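Local coordinates for protein metalloregulator ScaR (Streptococcus gordonii, PDB 3HRS) that probably represses transcription in response to manganese, binding DNA as a homodimer of the DtxR/MntR family, at residues A[18-26]-A[52-60]. Numbering follows the deposited sequence.
Sequences HNKITNKEI and KDKKAGYLL
The beta wing of a winged helix-turn-helix domain, a hairpin built from strands 50-53 and 57-60, here lies against the loop that leads into helix 23-30, with Tyr58 reaching across to Ile21, Asn23 and Ile26. CG2 of Ile21 meets the edge of the tyrosine ring, 4.0 Å from Tyr58 CD1, while Ile26 CD1 approaches Tyr58 CE1 at an oblique slant. Tyrosine suits this half-buried place: its ring carbons pack on the isoleucines, and its hydroxyl extends beyond them to give Asn23 OD1 a weak hydrogen bond of 3.3 Å. The amide of Asn23 is turned 43° from the ring plane; its CG stands anti to the carbonyl carbon (chi1 -72°), which brings the amide to the hydroxyl.

Nearer the hairpin turn, Lys20 and Ala56 are the closest backbone neighbours, their CA atoms 4.3 Å apart. The aliphatic part of Lys20 lies alongside the turn, CG near Lys55 O, while its amine heads away, as befits an exposed position. The turn itself is braced by an Asx motif in which Asp53 OD1 accepts from Ala56 N at 3.2 Å. Gly57 follows with a positive phi of 87° and a negative psi, a region of backbone conformation that glycine enters readily and residues with a CB do not. In 18-26, Thr22 occupies the N-cap of helix 23-30.

Behind the seam, Met41 of helix 34-46 touches both Tyr58 and Ile26, and Leu11 of helix 4-13 packs on Ile21 and Ile26, tying strand 57-60 of the wing to the three-helix bundle.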
loop_
_atom_site.group_PDB
_atom_site.type_symbol
_atom_site.label_atom_id
_atom_site.label_comp_id
_atom_site.label_asym_id
_atom_site.label_seq_id
_atom_site.Cartn_x
_atom_site.Cartn_y
_atom_site.Cartn_z
ATOM N N HIS A 18 2.796 -6.505 33.691
ATOM C CA HIS A 18 1.737 -7.159 34.487
ATOM C C HIS A 18 1.270 -6.367 35.707
ATOM O O HIS A 18 1.533 -6.750 36.855
ATOM C CB HIS A 18 2.167 -8.556 34.974
ATOM C CG HIS A 18 3.106 -9.278 34.055
ATOM N ND1 HIS A 18 4.191 -8.670 33.462
ATOM C CD2 HIS A 18 3.150 -10.577 33.675
ATOM C CE1 HIS A 18 4.845 -9.553 32.730
ATOM N NE2 HIS A 18 4.236 -10.719 32.843
ATOM N N ASN A 19 0.580 -5.266 35.452
ATOM C CA ASN A 19 -0.087 -4.520 36.494
ATOM C C ASN A 19 -1.553 -4.662 36.135
ATOM O O ASN A 19 -1.890 -5.398 35.205
ATOM C CB ASN A 19 0.349 -3.047 36.451
ATOM C CG ASN A 19 0.514 -2.430 37.840
ATOM O OD1 ASN A 19 1.177 -2.995 38.712
ATOM N ND2 ASN A 19 -0.067 -1.247 38.036
ATOM N N LYS A 20 -2.425 -3.973 36.861
ATOM C CA LYS A 20 -3.797 -3.834 36.414
ATOM C C LYS A 20 -3.795 -3.083 35.083
ATOM O O LYS A 20 -2.768 -2.971 34.416
ATOM C CB LYS A 20 -4.650 -3.096 37.452
ATOM C CG LYS A 20 -5.440 -3.999 38.388
ATOM C CD LYS A 20 -5.534 -3.390 39.788
ATOM C CE LYS A 20 -4.180 -3.468 40.520
ATOM N NZ LYS A 20 -3.930 -2.351 41.487
ATOM N N ILE A 21 -4.965 -2.595 34.702
ATOM C CA ILE A 21 -5.143 -1.819 33.501
ATOM C C ILE A 21 -6.305 -0.917 33.819
ATOM O O ILE A 21 -7.458 -1.305 33.678
ATOM C CB ILE A 21 -5.527 -2.702 32.327
ATOM C CG1 ILE A 21 -4.402 -3.674 31.995
ATOM C CG2 ILE A 21 -5.834 -1.866 31.103
ATOM C CD1 ILE A 21 -4.518 -4.245 30.586
ATOM N N THR A 22 -6.007 0.276 34.304
ATOM C CA THR A 22 -7.059 1.229 34.603
ATOM C C THR A 22 -7.661 1.641 33.262
ATOM O O THR A 22 -7.085 1.356 32.214
ATOM C CB THR A 22 -6.479 2.459 35.316
ATOM O OG1 THR A 22 -6.296 3.519 34.372
ATOM C CG2 THR A 22 -5.132 2.116 35.945
ATOM N N ASN A 23 -8.822 2.285 33.276
ATOM C CA ASN A 23 -9.298 2.935 32.061
ATOM C C ASN A 23 -8.635 4.300 31.954
ATOM O O ASN A 23 -8.446 4.823 30.857
ATOM C CB ASN A 23 -10.821 3.061 32.040
ATOM C CG ASN A 23 -11.513 1.725 31.815
ATOM O OD1 ASN A 23 -11.128 0.711 32.396
ATOM N ND2 ASN A 23 -12.542 1.721 30.977
ATOM N N LYS A 24 -8.281 4.860 33.112
ATOM C CA LYS A 24 -7.490 6.086 33.185
ATOM C C LYS A 24 -6.258 5.883 32.302
ATOM O O LYS A 24 -5.959 6.706 31.433
ATOM C CB LYS A 24 -7.098 6.398 34.650
ATOM C CG LYS A 24 -6.698 7.876 34.955
ATOM C CD LYS A 24 -6.585 8.193 36.479
ATOM C CE LYS A 24 -6.304 9.694 36.749
ATOM N NZ LYS A 24 -6.297 10.122 38.193
ATOM N N GLU A 25 -5.570 4.762 32.511
ATOM C CA GLU A 25 -4.358 4.440 31.771
ATOM C C GLU A 25 -4.639 4.253 30.292
ATOM O O GLU A 25 -3.897 4.752 29.442
ATOM C CB GLU A 25 -3.675 3.198 32.345
ATOM C CG GLU A 25 -2.415 3.514 33.136
ATOM C CD GLU A 25 -1.552 2.287 33.364
ATOM O OE1 GLU A 25 -0.301 2.420 33.376
ATOM O OE2 GLU A 25 -2.137 1.192 33.516
ATOM N N ILE A 26 -5.714 3.535 29.988
ATOM C CA ILE A 26 -6.139 3.384 28.610
ATOM C C ILE A 26 -6.464 4.745 28.012
ATOM O O ILE A 26 -6.113 5.029 26.875
ATOM C CB ILE A 26 -7.355 2.451 28.488
ATOM C CG1 ILE A 26 -6.944 1.007 28.784
ATOM C CG2 ILE A 26 -7.966 2.552 27.093
ATOM C CD1 ILE A 26 -8.100 0.072 29.026
ATOM N N LYS A 52 -13.074 -9.282 31.399
ATOM C CA LYS A 52 -12.659 -8.608 32.636
ATOM C C LYS A 52 -11.922 -9.590 33.548
ATOM O O LYS A 52 -12.189 -10.784 33.530
ATOM C CB LYS A 52 -13.859 -8.015 33.389
ATOM C CG LYS A 52 -14.306 -6.627 32.931
ATOM C CD LYS A 52 -15.798 -6.416 33.224
ATOM C CE LYS A 52 -16.200 -4.940 33.240
ATOM N NZ LYS A 52 -15.919 -4.282 34.562
ATOM N N ASP A 53 -10.984 -9.095 34.338
ATOM C CA ASP A 53 -10.337 -9.946 35.330
ATOM C C ASP A 53 -9.884 -9.097 36.517
ATOM O O ASP A 53 -9.546 -7.928 36.332
ATOM C CB ASP A 53 -9.172 -10.701 34.705
ATOM C CG ASP A 53 -8.430 -11.537 35.707
ATOM O OD1 ASP A 53 -7.324 -11.107 36.128
ATOM O OD2 ASP A 53 -8.955 -12.615 36.075
ATOM N N LYS A 54 -9.903 -9.665 37.725
ATOM C CA LYS A 54 -9.563 -8.893 38.931
ATOM C C LYS A 54 -8.127 -8.339 38.922
ATOM O O LYS A 54 -7.927 -7.117 38.869
ATOM C CB LYS A 54 -9.861 -9.677 40.231
ATOM C CG LYS A 54 -9.149 -11.042 40.387
ATOM C CD LYS A 54 -9.266 -11.675 41.816
ATOM C CE LYS A 54 -7.921 -11.684 42.613
ATOM N NZ LYS A 54 -7.763 -12.788 43.657
ATOM N N LYS A 55 -7.131 -9.226 38.956
ATOM C CA LYS A 55 -5.728 -8.807 39.097
ATOM C C LYS A 55 -5.218 -8.037 37.868
ATOM O O LYS A 55 -4.426 -7.096 37.993
ATOM C CB LYS A 55 -4.812 -10.014 39.370
ATOM C CG LYS A 55 -5.439 -11.123 40.220
ATOM C CD LYS A 55 -4.744 -11.323 41.574
ATOM C CE LYS A 55 -3.592 -12.328 41.466
ATOM N NZ LYS A 55 -3.054 -12.741 42.800
ATOM N N ALA A 56 -5.664 -8.424 36.677
ATOM C CA ALA A 56 -5.104 -7.825 35.469
ATOM C C ALA A 56 -5.991 -6.762 34.803
ATOM O O ALA A 56 -5.538 -6.039 33.895
ATOM C CB ALA A 56 -4.714 -8.914 34.459
ATOM N N GLY A 57 -7.248 -6.676 35.231
ATOM C CA GLY A 57 -8.154 -5.715 34.629
ATOM C C GLY A 57 -8.828 -6.301 33.409
ATOM O O GLY A 57 -10.050 -6.506 33.403
ATOM N N TYR A 58 -8.034 -6.564 32.373
ATOM C CA TYR A 58 -8.513 -7.366 31.254
ATOM C C TYR A 58 -7.492 -8.426 30.894
ATOM O O TYR A 58 -6.291 -8.213 31.053
ATOM C CB TYR A 58 -8.781 -6.507 30.038
ATOM C CG TYR A 58 -9.669 -5.325 30.287
ATOM C CD1 TYR A 58 -9.131 -4.090 30.584
ATOM C CD2 TYR A 58 -11.040 -5.432 30.192
ATOM C CE1 TYR A 58 -9.937 -2.991 30.796
ATOM C CE2 TYR A 58 -11.857 -4.336 30.398
ATOM C CZ TYR A 58 -11.299 -3.119 30.700
ATOM O OH TYR A 58 -12.105 -2.023 30.905
ATOM N N LEU A 59 -7.978 -9.567 30.427
ATOM C CA LEU A 59 -7.135 -10.610 29.854
ATOM C C LEU A 59 -7.573 -10.781 28.424
ATOM O O LEU A 59 -8.754 -10.657 28.118
ATOM C CB LEU A 59 -7.330 -11.949 30.574
ATOM C CG LEU A 59 -6.566 -12.363 31.843
ATOM C CD1 LEU A 59 -6.288 -11.183 32.723
ATOM C CD2 LEU A 59 -7.352 -13.455 32.613
ATOM N N LEU A 60 -6.639 -11.084 27.541
ATOM C CA LEU A 60 -7.013 -11.324 26.156
ATOM C C LEU A 60 -7.394 -12.780 25.922
ATOM O O LEU A 60 -6.822 -13.716 26.516
ATOM C CB LEU A 60 -5.916 -10.897 25.190
ATOM C CG LEU A 60 -5.934 -9.394 24.934
ATOM C CD1 LEU A 60 -5.509 -8.686 26.198
ATOM C CD2 LEU A 60 -5.019 -9.016 23.792
#